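PDB 6HXJ: ATP-citrate lyase beta-subunit from Chlorobium limicola, which probably takes part in the ATP- and CoA-dependent interconversion of citrate with acetyl-CoA and oxaloacetate, as one subunit of ATP-citrate lyase. Local coordinates for residues A[115-121]-A[134-140]; A[145-151]-A[170-176]; A[300-305]-A[334-339]. All coordinates share one frame; numbering follows the deposited sequence.

Interaction 1 of 3, residues A[115-121]-A[134-140]; sequences GAELLIS and SVRRIQI
Leu118 and Ile138 form the middle hydrogen-bonded pair of an antiparallel ladder: Leu118 N donates to Ile138 O (2.9 Å) and Ile138 N returns a bond to Leu118 O (3.0 Å). Ala116 with Ile140 and Ile120 with Arg136 are each joined by the same reciprocal pair of hydrogen bonds, six in all, and the strand axes run 161° apart. Between these pairs lie the non-hydrogen-bonded pairs Glu117–Gln139 and Leu119–Arg137, whose side chains share the other face. There Leu119 and Arg137 run side by side, the branch atom Leu119 CG lying 3.7 Å from Arg137 CB. Glu117 reaches the same arginine with its extended chain, placing OE1 over one guanidinium face, 3.9 Å from Arg137 NH1. With the two planes 57° apart and no N-H aimed at the oxygen, this is a long, purely electrostatic salt bridge. A bend at chi2 (72°) folds the Gln139 amide back over Ala116 O, and Asn112 fixes it through a hydrogen bond to OE1. Outside the pair, strand 104-112 bonds the other edge of 115-121, while helices 148-158 and 163-181 pack on the face bearing Leu118, Ile120 and Ile140.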
ATOM      1  N   GLY A 115      -3.322   5.439 -66.754  1.00 74.10           N
ATOM      2  CA  GLY A 115      -2.061   4.721 -66.732  1.00 73.50           C
ATOM      3  C   GLY A 115      -1.067   5.692 -67.320  1.00 79.11           C
ATOM      4  O   GLY A 115      -0.966   6.846 -66.876  1.00 78.87           O
ATOM      5  N   ALA A 116      -0.332   5.226 -68.325  1.00 75.77           N
ATOM      6  CA  ALA A 116       0.630   6.050 -69.029  1.00 77.03           C
ATOM      7  C   ALA A 116       0.515   5.902 -70.526  1.00 86.00           C
ATOM      8  O   ALA A 116      -0.279   5.110 -71.028  1.00 85.86           O
ATOM      9  CB  ALA A 116       2.007   5.607 -68.555  1.00 77.01           C
ATOM     10  N   GLU A 117       1.285   6.707 -71.243  1.00 86.33           N
ATOM     11  CA  GLU A 117       1.349   6.687 -72.693  1.00 88.47           C
ATOM     12  C   GLU A 117       2.814   6.627 -73.100  1.00 92.58           C
ATOM     13  O   GLU A 117       3.620   7.420 -72.600  1.00 92.29           O
ATOM     14  CB  GLU A 117       0.701   7.939 -73.264  1.00 92.02           C
ATOM     15  CG  GLU A 117       0.314   7.818 -74.724  1.00117.10           C
ATOM     16  CD  GLU A 117      -0.396   9.031 -75.296  1.00160.45           C
ATOM     17  OE1 GLU A 117       0.066  10.173 -75.054  1.00162.30           O
ATOM     18  OE2 GLU A 117      -1.423   8.834 -75.986  1.00162.81           O
ATOM     19  N   LEU A 118       3.159   5.671 -73.969  1.00 89.04           N
ATOM     20  CA  LEU A 118       4.511   5.516 -74.451  1.00 89.87           C
ATOM     21  C   LEU A 118       4.581   6.071 -75.850  1.00 98.14           C
ATOM     22  O   LEU A 118       3.878   5.592 -76.730  1.00 99.51           O
ATOM     23  CB  LEU A 118       4.927   4.048 -74.394  1.00 89.37           C
ATOM     24  CG  LEU A 118       6.339   3.682 -74.858  1.00 95.71           C
ATOM     25  CD1 LEU A 118       7.430   4.278 -73.978  1.00 94.65           C
ATOM     26  CD2 LEU A 118       6.497   2.205 -74.927  1.00 99.69           C
ATOM     27  N   LEU A 119       5.374   7.125 -76.037  1.00 97.08           N
ATOM     28  CA  LEU A 119       5.553   7.762 -77.337  1.00100.74           C
ATOM     29  C   LEU A 119       6.915   7.326 -77.851  1.00107.98           C
ATOM     30  O   LEU A 119       7.899   7.362 -77.104  1.00106.25           O
ATOM     31  CB  LEU A 119       5.443   9.303 -77.233  1.00101.44           C
ATOM     32  CG  LEU A 119       4.024   9.898 -77.299  1.00106.28           C
ATOM     33  CD1 LEU A 119       3.252   9.629 -76.050  1.00103.80           C
ATOM     34  CD2 LEU A 119       4.069  11.386 -77.498  1.00109.80           C
ATOM     35  N   ILE A 120       6.961   6.851 -79.102  1.00108.64           N
ATOM     36  CA  ILE A 120       8.199   6.391 -79.719  1.00110.97           C
ATOM     37  C   ILE A 120       8.433   7.052 -81.086  1.00117.28           C
ATOM     38  O   ILE A 120       7.508   7.211 -81.873  1.00117.56           O
ATOM     39  CB  ILE A 120       8.268   4.831 -79.768  1.00114.86           C
ATOM     40  CG1 ILE A 120       9.702   4.340 -80.047  1.00117.33           C
ATOM     41  CG2 ILE A 120       7.234   4.196 -80.738  1.00116.96           C
ATOM     42  CD1 ILE A 120       9.892   2.923 -79.783  1.00128.27           C
ATOM     43  N   SER A 121       9.674   7.421 -81.369  1.00116.31           N
ATOM     44  CA  SER A 121      10.020   7.987 -82.673  1.00119.85           C
ATOM     45  C   SER A 121      11.378   7.509 -83.132  1.00126.23           C
ATOM     46  O   SER A 121      12.280   7.310 -82.320  1.00124.13           O
ATOM     47  CB  SER A 121       9.990   9.511 -82.645  1.00124.04           C
ATOM     48  OG  SER A 121       9.972  10.021 -83.965  1.00136.98           O
ATOM     49  N   SER A 134       5.919  11.297 -87.077  1.00136.01           N
ATOM     50  CA  SER A 134       6.740  10.096 -86.972  1.00134.12           C
ATOM     51  C   SER A 134       6.488   9.361 -85.665  1.00134.20           C
ATOM     52  O   SER A 134       6.778   8.171 -85.569  1.00132.87           O
ATOM     53  CB  SER A 134       8.217  10.443 -87.125  1.00137.06           C
ATOM     54  OG  SER A 134       8.748  11.205 -86.057  1.00143.35           O
ATOM     55  N   VAL A 135       5.946  10.084 -84.668  1.00134.47           N
ATOM     56  CA  VAL A 135       5.650   9.603 -83.321  1.00128.79           C
ATOM     57  C   VAL A 135       4.447   8.653 -83.290  1.00129.23           C
ATOM     58  O   VAL A 135       3.332   9.001 -83.695  1.00130.66           O
ATOM     59  CB  VAL A 135       5.511  10.753 -82.290  1.00129.42           C
ATOM     60  CG1 VAL A 135       5.062  10.240 -80.930  1.00125.52           C
ATOM     61  CG2 VAL A 135       6.809  11.536 -82.150  1.00129.35           C
ATOM     62  N   ARG A 136       4.724   7.431 -82.825  1.00120.84           N
ATOM     63  CA  ARG A 136       3.749   6.373 -82.613  1.00118.73           C
ATOM     64  C   ARG A 136       3.574   6.233 -81.113  1.00115.11           C
ATOM     65  O   ARG A 136       4.548   6.133 -80.357  1.00111.38           O
ATOM     66  CB  ARG A 136       4.174   5.050 -83.292  1.00121.05           C
ATOM     67  CG  ARG A 136       4.396   5.166 -84.808  1.00130.57           C
ATOM     68  CD  ARG A 136       3.162   5.662 -85.539  1.00135.68           C
ATOM     69  NE  ARG A 136       3.442   5.992 -86.933  1.00140.82           N
ATOM     70  CZ  ARG A 136       2.659   6.758 -87.687  1.00145.09           C
ATOM     71  NH1 ARG A 136       2.984   7.007 -88.950  1.00112.70           N
ATOM     72  NH2 ARG A 136       1.550   7.288 -87.182  1.00135.30           N
ATOM     73  N   ARG A 137       2.335   6.336 -80.680  1.00110.14           N
ATOM     74  CA  ARG A 137       2.019   6.303 -79.276  1.00106.70           C
ATOM     75  C   ARG A 137       1.058   5.196 -78.933  1.00109.14           C
ATOM     76  O   ARG A 137       0.103   4.951 -79.667  1.00110.77           O
ATOM     77  CB  ARG A 137       1.504   7.671 -78.781  1.00106.89           C
ATOM     78  CG  ARG A 137       0.446   8.338 -79.652  1.00123.88           C
ATOM     79  CD  ARG A 137      -0.159   9.547 -78.967  1.00146.76           C
ATOM     80  NE  ARG A 137       0.683  10.742 -79.086  1.00165.45           N
ATOM     81  CZ  ARG A 137       0.305  11.970 -78.730  1.00181.52           C
ATOM     82  NH1 ARG A 137      -0.908  12.183 -78.227  1.00167.07           N
ATOM     83  NH2 ARG A 137       1.135  12.996 -78.878  1.00168.42           N
ATOM     84  N   ILE A 138       1.321   4.516 -77.814  1.00102.02           N
ATOM     85  CA  ILE A 138       0.401   3.511 -77.279  1.00101.03           C
ATOM     86  C   ILE A 138       0.028   3.880 -75.854  1.00 98.73           C
ATOM     87  O   ILE A 138       0.842   4.452 -75.146  1.00 96.84           O
ATOM     88  CB  ILE A 138       0.796   2.018 -77.415  1.00105.56           C
ATOM     89  CG1 ILE A 138       2.044   1.666 -76.592  1.00104.00           C
ATOM     90  CG2 ILE A 138       0.911   1.590 -78.848  1.00110.03           C
ATOM     91  CD1 ILE A 138       1.778   0.642 -75.535  1.00110.50           C
ATOM     92  N   GLN A 139      -1.188   3.539 -75.431  1.00 92.81           N
ATOM     93  CA  GLN A 139      -1.650   3.801 -74.083  1.00 88.89           C
ATOM     94  C   GLN A 139      -1.514   2.536 -73.243  1.00 93.05           C
ATOM     95  O   GLN A 139      -2.088   1.498 -73.580  1.00 94.46           O
ATOM     96  CB  GLN A 139      -3.087   4.322 -74.104  1.00 90.20           C
ATOM     97  CG  GLN A 139      -3.829   4.274 -72.762  1.00 83.19           C
ATOM     98  CD  GLN A 139      -3.346   5.283 -71.791  1.00 94.10           C
ATOM     99  OE1 GLN A 139      -2.877   6.352 -72.158  1.00 93.36           O
ATOM    100  NE2 GLN A 139      -3.461   4.969 -70.523  1.00 98.28           N
ATOM    101  N   ILE A 140      -0.704   2.616 -72.183  1.00 88.16           N
ATOM    102  CA  ILE A 140      -0.490   1.521 -71.248  1.00 87.71           C
ATOM    103  C   ILE A 140      -1.504   1.679 -70.145  1.00 91.97           C
ATOM    104  O   ILE A 140      -1.407   2.612 -69.352  1.00 90.71           O
ATOM    105  CB  ILE A 140       0.970   1.462 -70.723  1.00 89.18           C
ATOM    106  CG1 ILE A 140       1.943   1.183 -71.874  1.00 91.11           C
ATOM    107  CG2 ILE A 140       1.120   0.402 -69.620  1.00 89.26           C
ATOM    108  CD1 ILE A 140       3.084   1.976 -71.831  1.00 99.88           C
TER

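Interaction 2 of 3, residues A[145-151]-A[170-176]; sequences NPTIEQL and KICSRLI
The Asn145 amide presents one face to Ile176, whose CG2 methyl sits over it, 3.7 Å from Asn145 ND2; the methyl CG2 of Ile140, from the adjoining strand, approaches obliquely from the same side, nearest OD1. Beside it the Pro146 ring offers its CG to Ile176 CD1 at 4.1 Å, the two side chains meeting at a slant. The central contact is apolar: Leu151 and Ile176 reach toward each other tip to tip, with Leu151 CD2 3.7 Å from Ile176 CD1. The other Leu151 methyl, CD1, lies 3.7 Å from Ser173 CB and also nears Cys172 CB. At the exposed end Ile148 CG2 rests 4.0 Å from Lys170 CG, so that the aliphatic stem of the lysine does the packing. Ser173 contributes no polar bond across the contact because its hydroxyl, at chi1 76°, turns back on its own helix: OG donates to Lys170 O (2.7 Å), which also accepts from Arg174 N. Thr147 is the N-cap of helix 148-158, and its backbone N donates to the Gln150 side chain, OE1 (3.1 Å, 166° at the hydrogen). No hydrogen bond links the segments. Two consecutive helices, 148-158 and 163-181, thus pack through their side chains over one face of an antiparallel sheet, a two-layer alpha/beta arrangement within the ATP-grasp domain.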
ATOM      1  N   ASN A 145       0.415  -3.877 -68.286  1.00 98.96           N
ATOM      2  CA  ASN A 145       1.649  -3.591 -69.031  1.00 97.80           C
ATOM      3  C   ASN A 145       1.848  -4.482 -70.278  1.00101.85           C
ATOM      4  O   ASN A 145       1.625  -5.693 -70.194  1.00104.95           O
ATOM      5  CB  ASN A 145       2.862  -3.633 -68.090  1.00 99.89           C
ATOM      6  CG  ASN A 145       2.856  -2.598 -66.986  1.00116.33           C
ATOM      7  OD1 ASN A 145       1.950  -1.754 -66.854  1.00106.07           O
ATOM      8  ND2 ASN A 145       3.883  -2.650 -66.159  1.00108.89           N
ATOM      9  N   PRO A 146       2.212  -3.884 -71.448  1.00 95.71           N
ATOM     10  CA  PRO A 146       2.341  -4.693 -72.674  1.00 97.49           C
ATOM     11  C   PRO A 146       3.479  -5.691 -72.632  1.00101.00           C
ATOM     12  O   PRO A 146       4.403  -5.558 -71.832  1.00 97.69           O
ATOM     13  CB  PRO A 146       2.515  -3.657 -73.796  1.00 98.13           C
ATOM     14  CG  PRO A 146       2.996  -2.425 -73.134  1.00 99.91           C
ATOM     15  CD  PRO A 146       2.493  -2.455 -71.705  1.00 94.07           C
ATOM     16  N   THR A 147       3.392  -6.707 -73.488  1.00101.82           N
ATOM     17  CA  THR A 147       4.430  -7.735 -73.605  1.00104.19           C
ATOM     18  C   THR A 147       5.534  -7.211 -74.504  1.00107.43           C
ATOM     19  O   THR A 147       5.321  -6.216 -75.205  1.00104.71           O
ATOM     20  CB  THR A 147       3.868  -9.054 -74.140  1.00111.10           C
ATOM     21  OG1 THR A 147       3.505  -8.929 -75.523  1.00112.21           O
ATOM     22  CG2 THR A 147       2.703  -9.581 -73.315  1.00104.64           C
ATOM     23  N   ILE A 148       6.698  -7.880 -74.508  1.00106.75           N
ATOM     24  CA  ILE A 148       7.816  -7.431 -75.336  1.00106.97           C
ATOM     25  C   ILE A 148       7.428  -7.389 -76.818  1.00112.41           C
ATOM     26  O   ILE A 148       7.719  -6.377 -77.447  1.00111.38           O
ATOM     27  CB  ILE A 148       9.126  -8.190 -75.051  1.00112.50           C
ATOM     28  CG1 ILE A 148       9.668  -7.761 -73.664  1.00110.32           C
ATOM     29  CG2 ILE A 148      10.205  -7.914 -76.134  1.00114.73           C
ATOM     30  CD1 ILE A 148      10.711  -8.624 -73.083  1.00121.40           C
ATOM     31  N   GLU A 149       6.696  -8.395 -77.328  1.00109.69           N
ATOM     32  CA  GLU A 149       6.267  -8.444 -78.728  1.00111.02           C
ATOM     33  C   GLU A 149       5.449  -7.236 -79.141  1.00110.25           C
ATOM     34  O   GLU A 149       5.735  -6.637 -80.177  1.00110.24           O
ATOM     35  CB  GLU A 149       5.541  -9.750 -79.063  1.00117.01           C
ATOM     36  CG  GLU A 149       5.118 -10.607 -77.879  1.00130.84           C
ATOM     37  CD  GLU A 149       6.208 -11.227 -77.021  1.00152.05           C
ATOM     38  OE1 GLU A 149       6.166 -11.022 -75.784  1.00141.89           O
ATOM     39  OE2 GLU A 149       7.124 -11.875 -77.582  1.00142.03           O
ATOM     40  N   GLN A 150       4.468  -6.850 -78.313  1.00103.44           N
ATOM     41  CA  GLN A 150       3.650  -5.659 -78.568  1.00100.88           C
ATOM     42  C   GLN A 150       4.546  -4.449 -78.759  1.00103.36           C
ATOM     43  O   GLN A 150       4.352  -3.679 -79.699  1.00103.01           O
ATOM     44  CB  GLN A 150       2.697  -5.397 -77.393  1.00 99.39           C
ATOM     45  CG  GLN A 150       1.709  -6.512 -77.137  1.00110.43           C
ATOM     46  CD  GLN A 150       0.685  -6.115 -76.096  1.00123.82           C
ATOM     47  OE1 GLN A 150       0.703  -6.589 -74.957  1.00107.79           O
ATOM     48  NE2 GLN A 150      -0.249  -5.249 -76.468  1.00120.62           N
ATOM     49  N   LEU A 151       5.497  -4.276 -77.828  1.00 99.21           N
ATOM     50  CA  LEU A 151       6.463  -3.200 -77.877  1.00 98.11           C
ATOM     51  C   LEU A 151       7.301  -3.316 -79.138  1.00106.43           C
ATOM     52  O   LEU A 151       7.502  -2.311 -79.808  1.00106.35           O
ATOM     53  CB  LEU A 151       7.299  -3.189 -76.602  1.00 96.50           C
ATOM     54  CG  LEU A 151       6.487  -2.813 -75.328  1.00 97.93           C
ATOM     55  CD1 LEU A 151       7.262  -3.068 -74.082  1.00 97.23           C
ATOM     56  CD2 LEU A 151       5.908  -1.407 -75.396  1.00 96.33           C
ATOM     57  N   LYS A 170      12.502  -4.269 -76.057  1.00102.59           N
ATOM     58  CA  LYS A 170      13.054  -4.689 -74.773  1.00102.36           C
ATOM     59  C   LYS A 170      13.352  -3.479 -73.881  1.00105.30           C
ATOM     60  O   LYS A 170      12.963  -3.481 -72.713  1.00102.32           O
ATOM     61  CB  LYS A 170      14.298  -5.572 -74.942  1.00107.37           C
ATOM     62  CG  LYS A 170      13.969  -7.051 -75.014  1.00120.24           C
ATOM     63  CD  LYS A 170      15.222  -7.909 -74.923  1.00132.04           C
ATOM     64  CE  LYS A 170      14.973  -9.339 -75.344  1.00145.21           C
ATOM     65  NZ  LYS A 170      16.200 -10.177 -75.237  1.00157.13           N
ATOM     66  N   ILE A 171      13.998  -2.429 -74.452  1.00102.83           N
ATOM     67  CA  ILE A 171      14.325  -1.182 -73.743  1.00100.25           C
ATOM     68  C   ILE A 171      13.053  -0.595 -73.201  1.00101.77           C
ATOM     69  O   ILE A 171      12.999  -0.271 -72.021  1.00 99.20           O
ATOM     70  CB  ILE A 171      15.071  -0.160 -74.642  1.00103.22           C
ATOM     71  CG1 ILE A 171      16.513  -0.616 -74.952  1.00106.20           C
ATOM     72  CG2 ILE A 171      15.045   1.269 -74.046  1.00100.67           C
ATOM     73  CD1 ILE A 171      16.960  -0.273 -76.317  1.00109.10           C
ATOM     74  N   CYS A 172      12.025  -0.477 -74.054  1.00 98.50           N
ATOM     75  CA  CYS A 172      10.744   0.071 -73.661  1.00 95.96           C
ATOM     76  C   CYS A 172      10.171  -0.596 -72.469  1.00100.19           C
ATOM     77  O   CYS A 172       9.762   0.093 -71.556  1.00 99.83           O
ATOM     78  CB  CYS A 172       9.770   0.079 -74.818  1.00 97.33           C
ATOM     79  SG  CYS A 172      10.072   1.431 -75.971  1.00101.93           S
ATOM     80  N   SER A 173      10.184  -1.917 -72.429  1.00 98.16           N
ATOM     81  CA  SER A 173       9.668  -2.646 -71.285  1.00 97.88           C
ATOM     82  C   SER A 173      10.371  -2.250 -69.997  1.00100.99           C
ATOM     83  O   SER A 173       9.720  -2.000 -68.983  1.00100.03           O
ATOM     84  CB  SER A 173       9.729  -4.150 -71.537  1.00104.22           C
ATOM     85  OG  SER A 173      10.996  -4.775 -71.428  1.00116.28           O
ATOM     86  N   ARG A 174      11.693  -2.142 -70.061  1.00 97.68           N
ATOM     87  CA  ARG A 174      12.500  -1.741 -68.918  1.00 97.00           C
ATOM     88  C   ARG A 174      12.074  -0.346 -68.488  1.00 96.59           C
ATOM     89  O   ARG A 174      11.846  -0.123 -67.313  1.00 94.53           O
ATOM     90  CB  ARG A 174      13.988  -1.762 -69.282  1.00 99.17           C
ATOM     91  CG  ARG A 174      14.469  -3.008 -70.024  1.00106.69           C
ATOM     92  CD  ARG A 174      15.208  -4.015 -69.169  1.00120.45           C
ATOM     93  NE  ARG A 174      15.742  -5.107 -69.995  1.00135.05           N
ATOM     94  CZ  ARG A 174      17.030  -5.295 -70.290  1.00147.57           C
ATOM     95  NH1 ARG A 174      17.957  -4.479 -69.804  1.00131.68           N
ATOM     96  NH2 ARG A 174      17.400  -6.314 -71.054  1.00135.47           N
ATOM     97  N   LEU A 175      11.900   0.563 -69.453  1.00 92.27           N
ATOM     98  CA  LEU A 175      11.427   1.902 -69.177  1.00 90.49           C
ATOM     99  C   LEU A 175      10.077   1.812 -68.507  1.00 92.78           C
ATOM    100  O   LEU A 175       9.850   2.481 -67.511  1.00 92.10           O
ATOM    101  CB  LEU A 175      11.282   2.657 -70.477  1.00 91.20           C
ATOM    102  CG  LEU A 175      11.091   4.179 -70.359  1.00 95.91           C
ATOM    103  CD1 LEU A 175      12.367   4.861 -69.868  1.00 97.19           C
ATOM    104  CD2 LEU A 175      10.684   4.776 -71.703  1.00100.07           C
ATOM    105  N   ILE A 176       9.199   0.952 -69.027  1.00 88.39           N
ATOM    106  CA  ILE A 176       7.862   0.729 -68.496  1.00 86.06           C
ATOM    107  C   ILE A 176       7.933   0.187 -67.088  1.00 91.63           C
ATOM    108  O   ILE A 176       7.130   0.598 -66.250  1.00 91.35           O
ATOM    109  CB  ILE A 176       7.057  -0.176 -69.442  1.00 89.32           C
ATOM    110  CG1 ILE A 176       6.595   0.628 -70.676  1.00 88.28           C
ATOM    111  CG2 ILE A 176       5.846  -0.792 -68.731  1.00 89.23           C
ATOM    112  CD1 ILE A 176       6.211  -0.182 -71.879  1.00 86.80           C
TER

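Interaction 3 of 3, residues A[300-305]-A[334-339]; sequences VEALTE and GIINGF
Thr304 on helix 297-309 is a knob in a hole formed by Gly334, Ile335, Gly338 and Phe339 on helix 328-344. These neighbouring helices belong to a flavodoxin-like alpha/beta domain, recognisable from the 2-1-3-4-5 order of its parallel strands, in the citrate-binding region. Gly334 and Gly338, spaced as in GxxxG, give a smooth surface on which the helix segments approach to 7.5 Å between axes and cross at -41°. Among the apolar contacts, Val300 CG1 meets Ile335 CG1 at 3.5 Å, while Thr304 CG2 lies 3.6 Å from Phe339 CD1. Thr304 chi1 of -55° sets OG1 beside the backbone N and so puts CG2 anti to it, toward Phe339 and Ile335 O. Backbone-mediated contact comes where Gly334 O receives the CA-H of Glu301 (CA to O 3.1 Å). Of the acidic side chains, Glu301 lays its extended chain across the glycine surface, with CG 3.5 Å from Gly338 N and OE1 3.4 Å from Asn337 CB; Glu305 packs its CG against Gly338. On the sheet side, Ile335 and Phe339 also touch strand 315-318, and the Val300 side chain is about 9 Å from a bound citrate. The polar end of the knob is satisfied within its own helix: Thr304 OG1 donates to Val300 O at 2.8 Å from above the carbonyl plane, and that oxygen also accepts from Thr304 N.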
ATOM      1  N   VAL A 300       3.705  30.391 -38.164  1.00 93.55           N
ATOM      2  CA  VAL A 300       2.923  31.483 -38.732  1.00 92.77           C
ATOM      3  C   VAL A 300       3.655  32.786 -38.400  1.00102.69           C
ATOM      4  O   VAL A 300       3.763  33.635 -39.272  1.00103.11           O
ATOM      5  CB  VAL A 300       1.463  31.499 -38.226  1.00 93.76           C
ATOM      6  CG1 VAL A 300       0.681  32.658 -38.819  1.00 91.59           C
ATOM      7  CG2 VAL A 300       0.756  30.185 -38.542  1.00 92.23           C
ATOM      8  N   GLU A 301       4.187  32.919 -37.158  1.00101.93           N
ATOM      9  CA  GLU A 301       4.955  34.077 -36.693  1.00104.02           C
ATOM     10  C   GLU A 301       6.236  34.191 -37.530  1.00105.63           C
ATOM     11  O   GLU A 301       6.598  35.295 -37.956  1.00106.36           O
ATOM     12  CB  GLU A 301       5.268  33.933 -35.189  1.00108.07           C
ATOM     13  CG  GLU A 301       5.890  35.149 -34.529  1.00126.67           C
ATOM     14  CD  GLU A 301       6.069  35.044 -33.024  1.00162.96           C
ATOM     15  OE1 GLU A 301       6.678  35.974 -32.445  1.00170.78           O
ATOM     16  OE2 GLU A 301       5.569  34.065 -32.418  1.00156.01           O
ATOM     17  N   ALA A 302       6.878  33.033 -37.812  1.00 98.26           N
ATOM     18  CA  ALA A 302       8.088  32.934 -38.618  1.00 97.67           C
ATOM     19  C   ALA A 302       7.805  33.483 -40.024  1.00 98.35           C
ATOM     20  O   ALA A 302       8.585  34.295 -40.548  1.00 96.20           O
ATOM     21  CB  ALA A 302       8.535  31.480 -38.688  1.00 98.74           C
ATOM     22  N   LEU A 303       6.625  33.080 -40.591  1.00 93.61           N
ATOM     23  CA  LEU A 303       6.163  33.496 -41.919  1.00 92.22           C
ATOM     24  C   LEU A 303       5.858  34.990 -41.976  1.00 93.81           C
ATOM     25  O   LEU A 303       6.303  35.661 -42.910  1.00 92.69           O
ATOM     26  CB  LEU A 303       4.960  32.662 -42.375  1.00 90.15           C
ATOM     27  CG  LEU A 303       4.562  32.734 -43.886  1.00 94.11           C
ATOM     28  CD1 LEU A 303       5.776  32.636 -44.829  1.00 96.45           C
ATOM     29  CD2 LEU A 303       3.595  31.644 -44.241  1.00 93.91           C
ATOM     30  N   THR A 304       5.135  35.505 -40.955  1.00 90.03           N
ATOM     31  CA  THR A 304       4.776  36.919 -40.802  1.00 90.51           C
ATOM     32  C   THR A 304       6.039  37.756 -40.785  1.00 98.26           C
ATOM     33  O   THR A 304       6.126  38.700 -41.560  1.00 99.26           O
ATOM     34  CB  THR A 304       3.926  37.147 -39.522  1.00 99.26           C
ATOM     35  OG1 THR A 304       2.790  36.292 -39.548  1.00100.59           O
ATOM     36  CG2 THR A 304       3.479  38.588 -39.344  1.00 98.15           C
ATOM     37  N   GLU A 305       7.021  37.382 -39.938  1.00 96.93           N
ATOM     38  CA  GLU A 305       8.301  38.061 -39.767  1.00 99.83           C
ATOM     39  C   GLU A 305       9.055  38.211 -41.090  1.00104.13           C
ATOM     40  O   GLU A 305       9.451  39.329 -41.430  1.00106.12           O
ATOM     41  CB  GLU A 305       9.129  37.383 -38.674  1.00103.25           C
ATOM     42  CG  GLU A 305       8.652  37.838 -37.302  1.00113.82           C
ATOM     43  CD  GLU A 305       9.307  37.206 -36.088  1.00139.80           C
ATOM     44  OE1 GLU A 305      10.519  36.891 -36.149  1.00141.80           O
ATOM     45  OE2 GLU A 305       8.614  37.081 -35.049  1.00127.99           O
ATOM     46  N   GLY A 334      -0.012  34.336 -33.754  1.00 97.65           N
ATOM     47  CA  GLY A 334       1.297  34.159 -34.371  1.00 96.93           C
ATOM     48  C   GLY A 334       1.596  35.310 -35.309  1.00 99.11           C
ATOM     49  O   GLY A 334       2.714  35.798 -35.325  1.00100.15           O
ATOM     50  N   ILE A 335       0.562  35.789 -36.071  1.00 94.48           N
ATOM     51  CA  ILE A 335       0.611  36.941 -37.004  1.00 94.60           C
ATOM     52  C   ILE A 335       0.827  38.224 -36.211  1.00100.75           C
ATOM     53  O   ILE A 335       1.687  39.023 -36.576  1.00101.03           O
ATOM     54  CB  ILE A 335      -0.634  37.054 -37.983  1.00 95.40           C
ATOM     55  CG1 ILE A 335      -0.717  35.856 -38.947  1.00 93.23           C
ATOM     56  CG2 ILE A 335      -0.619  38.376 -38.802  1.00 95.66           C
ATOM     57  CD1 ILE A 335      -2.009  35.732 -39.742  1.00 94.38           C
ATOM     58  N   ILE A 336       0.063  38.402 -35.117  1.00 99.02           N
ATOM     59  CA  ILE A 336       0.140  39.562 -34.225  1.00102.06           C
ATOM     60  C   ILE A 336       1.532  39.638 -33.612  1.00110.20           C
ATOM     61  O   ILE A 336       2.163  40.693 -33.698  1.00112.55           O
ATOM     62  CB  ILE A 336      -1.007  39.601 -33.157  1.00105.31           C
ATOM     63  CG1 ILE A 336      -2.381  39.830 -33.803  1.00103.49           C
ATOM     64  CG2 ILE A 336      -0.750  40.685 -32.097  1.00109.74           C
ATOM     65  CD1 ILE A 336      -3.559  39.446 -32.929  1.00106.25           C
ATOM     66  N   ASN A 337       2.019  38.521 -33.024  1.00107.71           N
ATOM     67  CA  ASN A 337       3.357  38.444 -32.419  1.00110.47           C
ATOM     68  C   ASN A 337       4.462  38.835 -33.408  1.00113.55           C
ATOM     69  O   ASN A 337       5.279  39.701 -33.085  1.00117.38           O
ATOM     70  CB  ASN A 337       3.583  37.095 -31.767  1.00111.46           C
ATOM     71  CG  ASN A 337       2.953  37.094 -30.404  1.00131.50           C
ATOM     72  OD1 ASN A 337       3.280  37.942 -29.552  1.00127.14           O
ATOM     73  ND2 ASN A 337       1.957  36.226 -30.211  1.00119.52           N
ATOM     74  N   GLY A 338       4.375  38.316 -34.632  1.00105.22           N
ATOM     75  CA  GLY A 338       5.292  38.642 -35.715  1.00104.78           C
ATOM     76  C   GLY A 338       5.177  40.072 -36.213  1.00108.44           C
ATOM     77  O   GLY A 338       6.155  40.616 -36.724  1.00108.78           O
ATOM     78  N   PHE A 339       3.981  40.688 -36.095  1.00103.68           N
ATOM     79  CA  PHE A 339       3.764  42.091 -36.478  1.00104.28           C
ATOM     80  C   PHE A 339       4.365  43.018 -35.433  1.00110.05           C
ATOM     81  O   PHE A 339       4.941  44.039 -35.789  1.00112.11           O
ATOM     82  CB  PHE A 339       2.271  42.406 -36.647  1.00105.03           C
ATOM     83  CG  PHE A 339       1.671  42.127 -38.004  1.00104.07           C
ATOM     84  CD1 PHE A 339       2.473  42.079 -39.147  1.00107.14           C
ATOM     85  CD2 PHE A 339       0.304  41.980 -38.153  1.00104.67           C
ATOM     86  CE1 PHE A 339       1.919  41.826 -40.401  1.00106.18           C
ATOM     87  CE2 PHE A 339      -0.253  41.750 -39.415  1.00106.30           C
ATOM     88  CZ  PHE A 339       0.560  41.666 -40.530  1.00104.13           C
TER

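Interactions 1 and 2 belong to one unit of the ATP-grasp region. Their centres are 11 Å apart and they share a hydrophobic seam in which Leu118 CD2 meets Leu151 CD2 and Ile140 CD1 meets Ile176 CD1, each through a methyl. Interaction 3 stands apart in the citrate-binding region, with its centre about 50 Å from that of interaction 1 and on the opposite side of the chain's centre. Chemistry follows position: backbone hydrogen bonds carry the sheet edge of interaction 1, helped by a solvent-side charge pair, whereas both helix contacts rely on side-chain packing. Interaction 2 grades from buried leucine and isoleucine to exposed lysine; interaction 3 is buried and made close by glycines.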